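Local coordinates for protein N-(5'-phosphoribosyl)anthranilate isomerase (Thermococcus kodakarensis, PDB 5LHE) that catalyses the isomerisation of N-(5-phospho-beta-D-ribosyl)anthranilate to 1-(2-carboxyphenylamino)-1-deoxy-D-ribulose 5-phosphate, the third step from chorismate to tryptophan, at residues Ala102-Arg107 against Leu132-Val137. Numbering follows the deposited sequence.
Sequences AFMVPR and LLDTGV
F103 is gripped from both ends by the neighbouring strand: its N donates to L132 O at 2.8 Å, and its O accepts from D134 N at 2.9 Å in a nearly straight bond (175°). This is parallel pairing, with A102 opposite L132, F103 opposite L133 and M104 opposite D134. In the buried part A102 CB rests on L132 CD2 at 3.9 Å on the barrel's inner face. On the outer face, which F103 shares with L133, CG of F103 sits anti to the carbonyl carbon (chi1 -59°) and the ring packs on helix 112-123, while F103 CB meets L133 CD2 at 4.2 Å. V105 CG2 follows on, 4.2 Å from L133 CB, against helix 140-151. Past the strand ends the backbones part, and V105 N reaches D134 O only weakly, at 3.4 Å. The solvent side is at M104, on the inner face: bent at chi2 and chi3, it runs alongside D134 and lays SD 3.8 Å from D134 CB; H80 holds the carboxylate through OD2. These are the two parallel strands of a right-handed beta-alpha-beta crossover, joined through helix 112-123, in the eight-stranded TIM barrel, a fold whose C-terminal strand ends and following loops carry the active site.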
ATOM      1  N   ALA A 102      -5.848   0.613  -3.436  1.00 13.40           N
ATOM      2  CA  ALA A 102      -4.800   1.379  -4.110  1.00 16.97           C
ATOM      3  C   ALA A 102      -5.299   2.092  -5.365  1.00 18.48           C
ATOM      4  O   ALA A 102      -5.966   1.481  -6.205  1.00 24.80           O
ATOM      5  CB  ALA A 102      -3.661   0.464  -4.475  1.00 16.32           C
ATOM      6  N   PHE A 103      -4.945   3.368  -5.508  1.00 13.13           N
ATOM      7  CA  PHE A 103      -5.367   4.167  -6.646  1.00 22.52           C
ATOM      8  C   PHE A 103      -4.128   4.715  -7.316  1.00 24.52           C
ATOM      9  O   PHE A 103      -3.251   5.270  -6.647  1.00 20.62           O
ATOM     10  CB  PHE A 103      -6.280   5.326  -6.231  1.00 20.87           C
ATOM     11  CG  PHE A 103      -7.526   4.904  -5.520  1.00 24.89           C
ATOM     12  CD1 PHE A 103      -7.528   4.757  -4.148  1.00 26.22           C
ATOM     13  CD2 PHE A 103      -8.704   4.675  -6.223  1.00 17.99           C
ATOM     14  CE1 PHE A 103      -8.680   4.382  -3.484  1.00 32.49           C
ATOM     15  CE2 PHE A 103      -9.851   4.303  -5.567  1.00 28.09           C
ATOM     16  CZ  PHE A 103      -9.838   4.159  -4.193  1.00 29.73           C
ATOM     17  N   MET A 104      -4.039   4.537  -8.625  1.00 26.39           N
ATOM     18  CA  MET A 104      -2.960   5.140  -9.366  1.00 30.35           C
ATOM     19  C   MET A 104      -3.242   6.626  -9.439  1.00 28.50           C
ATOM     20  O   MET A 104      -4.384   7.041  -9.661  1.00 28.92           O
ATOM     21  CB  MET A 104      -2.825   4.527 -10.763  1.00 35.10           C
ATOM     22  CG  MET A 104      -1.385   4.306 -11.178  1.00 35.71           C
ATOM     23  SD  MET A 104      -0.551   3.083 -10.141  1.00 99.72           S
ATOM     24  CE  MET A 104      -1.316   1.563 -10.695  1.00 51.69           C
ATOM     25  N   VAL A 105      -2.208   7.430  -9.216  1.00 29.21           N
ATOM     26  CA  VAL A 105      -2.346   8.873  -9.352  1.00 30.26           C
ATOM     27  C   VAL A 105      -2.418   9.207 -10.834  1.00 29.95           C
ATOM     28  O   VAL A 105      -1.518   8.860 -11.601  1.00 29.08           O
ATOM     29  CB  VAL A 105      -1.189   9.628  -8.679  1.00 29.22           C
ATOM     30  CG1 VAL A 105      -1.312  11.119  -8.930  1.00 24.56           C
ATOM     31  CG2 VAL A 105      -1.172   9.341  -7.186  1.00 29.98           C
ATOM     32  N   PRO A 106      -3.516   9.845 -11.253  1.00 32.82           N
ATOM     33  CA  PRO A 106      -3.620  10.156 -12.679  1.00 32.45           C
ATOM     34  C   PRO A 106      -2.799  11.398 -13.011  1.00 33.68           C
ATOM     35  O   PRO A 106      -2.775  12.344 -12.228  1.00 38.17           O
ATOM     36  CB  PRO A 106      -5.127  10.373 -12.882  1.00 33.35           C
ATOM     37  CG  PRO A 106      -5.643  10.797 -11.551  1.00 32.86           C
ATOM     38  CD  PRO A 106      -4.740  10.187 -10.503  1.00 28.16           C
ATOM     39  N   ARG A 107      -2.106  11.380 -14.142  1.00 38.23           N
ATOM     40  CA  ARG A 107      -1.269  12.515 -14.523  1.00 39.23           C
ATOM     41  C   ARG A 107      -1.911  13.330 -15.624  1.00 51.70           C
ATOM     42  O   ARG A 107      -1.589  14.500 -15.822  1.00 58.33           O
ATOM     43  CB  ARG A 107       0.107  12.038 -14.975  1.00 35.28           C
ATOM     44  CG  ARG A 107       0.861  11.268 -13.930  1.00 39.46           C
ATOM     45  CD  ARG A 107       2.263  10.975 -14.404  1.00 37.55           C
ATOM     46  NE  ARG A 107       3.172  10.763 -13.287  1.00 35.21           N
ATOM     47  CZ  ARG A 107       4.470  10.527 -13.428  1.00 36.12           C
ATOM     48  NH1 ARG A 107       5.003  10.475 -14.642  1.00 48.62           N
ATOM     49  NH2 ARG A 107       5.234  10.348 -12.363  1.00 36.03           N
ATOM     50  N   LEU A 132      -4.813   4.088  -0.479  1.00 18.57           N
ATOM     51  CA  LEU A 132      -3.385   4.190  -0.800  1.00 18.18           C
ATOM     52  C   LEU A 132      -3.236   4.851  -2.165  1.00 15.66           C
ATOM     53  O   LEU A 132      -3.863   4.427  -3.150  1.00 19.22           O
ATOM     54  CB  LEU A 132      -2.704   2.799  -0.782  1.00 17.76           C
ATOM     55  CG  LEU A 132      -1.199   2.638  -1.109  1.00 14.91           C
ATOM     56  CD1 LEU A 132      -0.588   1.395  -0.450  1.00 19.18           C
ATOM     57  CD2 LEU A 132      -0.941   2.585  -2.607  1.00 16.97           C
ATOM     58  N   LEU A 133      -2.413   5.895  -2.218  1.00 17.89           N
ATOM     59  CA  LEU A 133      -2.146   6.608  -3.469  1.00 18.61           C
ATOM     60  C   LEU A 133      -0.784   6.203  -3.984  1.00 22.06           C
ATOM     61  O   LEU A 133       0.239   6.461  -3.344  1.00 25.05           O
ATOM     62  CB  LEU A 133      -2.221   8.131  -3.270  1.00 19.84           C
ATOM     63  CG  LEU A 133      -3.548   8.697  -2.763  1.00 26.32           C
ATOM     64  CD1 LEU A 133      -3.549  10.210  -2.907  1.00 27.57           C
ATOM     65  CD2 LEU A 133      -4.711   8.095  -3.513  1.00 17.98           C
ATOM     66  N   ASP A 134      -0.778   5.554  -5.141  1.00 18.87           N
ATOM     67  CA  ASP A 134       0.445   5.040  -5.725  1.00 20.32           C
ATOM     68  C   ASP A 134       1.047   6.075  -6.671  1.00 22.71           C
ATOM     69  O   ASP A 134       0.612   6.213  -7.819  1.00 21.27           O
ATOM     70  CB  ASP A 134       0.176   3.732  -6.466  1.00 24.80           C
ATOM     71  CG  ASP A 134       1.388   2.827  -6.507  1.00 32.83           C
ATOM     72  OD1 ASP A 134       2.482   3.271  -6.116  1.00 33.24           O
ATOM     73  OD2 ASP A 134       1.237   1.665  -6.929  1.00 39.66           O
ATOM     74  N   THR A 135       2.029   6.820  -6.171  1.00 21.16           N
ATOM     75  CA  THR A 135       2.701   7.844  -6.965  1.00 21.78           C
ATOM     76  C   THR A 135       3.705   7.238  -7.947  1.00 20.80           C
ATOM     77  O   THR A 135       4.210   6.148  -7.732  1.00 26.79           O
ATOM     78  CB  THR A 135       3.433   8.844  -6.064  1.00 22.36           C
ATOM     79  OG1 THR A 135       4.346   8.133  -5.227  1.00 26.81           O
ATOM     80  CG2 THR A 135       2.453   9.543  -5.190  1.00 19.85           C
ATOM     81  N   GLY A 136       3.994   7.964  -9.023  1.00 24.43           N
ATOM     82  CA  GLY A 136       4.856   7.454 -10.074  1.00 29.30           C
ATOM     83  C   GLY A 136       6.270   8.006 -10.081  1.00 34.21           C
ATOM     84  O   GLY A 136       6.774   8.483  -9.068  1.00 41.11           O
ATOM     85  N   VAL A 137       6.911   7.935 -11.241  1.00 29.40           N
ATOM     86  CA  VAL A 137       8.304   8.319 -11.369  1.00 30.18           C
ATOM     87  C   VAL A 137       8.453   9.460 -12.363  1.00 27.42           C
ATOM     88  O   VAL A 137       7.463  10.029 -12.825  1.00 27.06           O
ATOM     89  CB  VAL A 137       9.173   7.140 -11.829  1.00 37.51           C
ATOM     90  CG1 VAL A 137       9.038   5.976 -10.860  1.00 32.14           C
ATOM     91  CG2 VAL A 137       8.784   6.713 -13.242  1.00 43.66           C
TER